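PDB 1XKY: dihydrodipicolinate synthase from Bacillus anthracis, which probably catalyses the condensation of pyruvate with aspartate semialdehyde, the step that commits the pathway to lysine biosynthesis. Local coordinates for residues D199-P204 against H244-V248. Numbering follows the deposited sequence.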
loop_
_atom_site.group_PDB
_atom_site.type_symbol
_atom_site.label_atom_id
_atom_site.label_comp_id
_atom_site.label_asym_id
_atom_site.label_seq_id
_atom_site.Cartn_x
_atom_site.Cartn_y
_atom_site.Cartn_z
ATOM N N ASP A 199 -20.241 -4.876 -2.968
ATOM C CA ASP A 199 -21.166 -6.004 -2.959
ATOM C C ASP A 199 -20.731 -7.139 -2.047
ATOM O O ASP A 199 -21.532 -7.649 -1.258
ATOM C CB ASP A 199 -21.360 -6.528 -4.388
ATOM C CG ASP A 199 -22.352 -5.704 -5.164
ATOM O OD1 ASP A 199 -23.508 -5.621 -4.702
ATOM O OD2 ASP A 199 -21.984 -5.140 -6.219
ATOM N N GLY A 200 -19.460 -7.523 -2.148
ATOM C CA GLY A 200 -18.927 -8.620 -1.354
ATOM C C GLY A 200 -19.035 -8.387 0.147
ATOM O O GLY A 200 -19.144 -9.335 0.915
ATOM N N LEU A 201 -18.987 -7.128 0.568
ATOM C CA LEU A 201 -19.089 -6.792 1.981
ATOM C C LEU A 201 -20.506 -6.636 2.517
ATOM O O LEU A 201 -20.670 -6.324 3.693
ATOM C CB LEU A 201 -18.297 -5.514 2.281
ATOM C CG LEU A 201 -16.788 -5.655 2.084
ATOM C CD1 LEU A 201 -16.069 -4.408 2.601
ATOM C CD2 LEU A 201 -16.253 -6.908 2.761
ATOM N N THR A 202 -21.526 -6.849 1.686
ATOM C CA THR A 202 -22.915 -6.640 2.131
ATOM C C THR A 202 -23.195 -7.332 3.474
ATOM O O THR A 202 -23.619 -6.690 4.447
ATOM C CB THR A 202 -23.928 -7.147 1.087
ATOM O OG1 THR A 202 -23.718 -6.476 -0.165
ATOM C CG2 THR A 202 -25.360 -6.914 1.564
ATOM N N LEU A 203 -22.933 -8.636 3.521
ATOM C CA LEU A 203 -23.251 -9.442 4.702
ATOM C C LEU A 203 -22.451 -9.038 5.959
ATOM O O LEU A 203 -23.049 -8.729 6.984
ATOM C CB LEU A 203 -23.121 -10.948 4.396
ATOM C CG LEU A 203 -24.322 -11.786 4.839
ATOM C CD1 LEU A 203 -25.641 -11.210 4.286
ATOM C CD2 LEU A 203 -24.164 -13.247 4.425
ATOM N N PRO A 204 -21.106 -9.021 5.880
ATOM C CA PRO A 204 -20.346 -8.561 7.047
ATOM C C PRO A 204 -20.617 -7.103 7.451
ATOM O O PRO A 204 -20.560 -6.784 8.635
ATOM C CB PRO A 204 -18.881 -8.765 6.625
ATOM C CG PRO A 204 -18.899 -8.831 5.139
ATOM C CD PRO A 204 -20.222 -9.445 4.778
ATOM N N HIS A 244 -24.001 -15.544 -0.145
ATOM C CA HIS A 244 -22.854 -14.649 0.003
ATOM C C HIS A 244 -21.680 -15.108 -0.860
ATOM O O HIS A 244 -21.019 -14.299 -1.487
ATOM C CB HIS A 244 -22.440 -14.565 1.483
ATOM C CG HIS A 244 -21.113 -13.915 1.718
ATOM N ND1 HIS A 244 -20.912 -12.554 1.608
ATOM C CD2 HIS A 244 -19.919 -14.444 2.079
ATOM C CE1 HIS A 244 -19.650 -12.275 1.886
ATOM N NE2 HIS A 244 -19.025 -13.406 2.169
ATOM N N GLN A 245 -21.434 -16.412 -0.878
ATOM C CA GLN A 245 -20.368 -16.983 -1.694
ATOM C C GLN A 245 -20.575 -16.714 -3.191
ATOM O O GLN A 245 -19.632 -16.354 -3.902
ATOM C CB GLN A 245 -20.223 -18.479 -1.391
ATOM C CG GLN A 245 -19.499 -18.701 -0.069
ATOM C CD GLN A 245 -19.685 -20.083 0.522
ATOM O OE1 GLN A 245 -19.345 -20.318 1.689
ATOM N NE2 GLN A 245 -20.223 -21.003 -0.266
ATOM N N LEU A 246 -21.815 -16.866 -3.642
ATOM C CA LEU A 246 -22.202 -16.542 -5.013
ATOM C C LEU A 246 -21.995 -15.056 -5.306
ATOM O O LEU A 246 -21.424 -14.701 -6.328
ATOM C CB LEU A 246 -23.672 -16.915 -5.245
ATOM C CG LEU A 246 -24.259 -16.623 -6.635
ATOM C CD1 LEU A 246 -23.547 -17.437 -7.689
ATOM C CD2 LEU A 246 -25.754 -16.911 -6.655
ATOM N N LEU A 247 -22.467 -14.200 -4.405
ATOM C CA LEU A 247 -22.362 -12.752 -4.570
ATOM C C LEU A 247 -20.906 -12.322 -4.771
ATOM O O LEU A 247 -20.595 -11.575 -5.705
ATOM C CB LEU A 247 -22.987 -12.038 -3.365
ATOM C CG LEU A 247 -22.941 -10.503 -3.308
ATOM C CD1 LEU A 247 -23.493 -9.876 -4.575
ATOM C CD2 LEU A 247 -23.720 -10.035 -2.095
ATOM N N VAL A 248 -20.019 -12.835 -3.924
ATOM C CA VAL A 248 -18.585 -12.520 -3.984
ATOM C C VAL A 248 -17.984 -12.951 -5.321
ATOM O O VAL A 248 -17.245 -12.197 -5.955
ATOM C CB VAL A 248 -17.800 -13.203 -2.824
ATOM C CG1 VAL A 248 -16.288 -13.066 -3.021
ATOM C CG2 VAL A 248 -18.215 -12.620 -1.479
HETATM O O HOH W 1 -21.963 -10.112 1.172
#
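This is a buried, water-bridged contact between two helical segments on the outer layer of the TIM barrel. Residues 199-204 form a 3-10 turn and the start of the helix that follows the seventh strand. Residues 244-248 belong to helix 237-253, which comes after the barrel helix 218-234. The backbones are closest at Gly200, whose CA lies 4.7 Å from Val248 CA and 4.1 Å from Val248 CG2.

One water links the two segments. It donates to Gly200 O (2.9 Å), accepts from Leu203 N (2.9 Å) and hydrogen-bonds His244 ND1 (2.7 Å). Gly200 O also meets the edge of the imidazole, 3.1 Å from His244 CE1. His244 NE2 bonds Thr182 of the second subunit, so this ring ties the contact to a subunit interface.

Beside the water, Leu247 and Leu203 pack against the other segment. The CD2 methyl of Leu247 lies 3.3 Å from Asp199 O and 4.0 Å from Thr202 OG1, and Leu203 CD2 packs 3.7 Å from His244 CB. Asp199 O accepts from Thr202 N and OG1, while the Asp199 carboxylate bonds Ser215 and the backbone beyond it. Polar cohesion between the segments therefore runs through the shared water, set among buried residues with leucine side chains packed alongside.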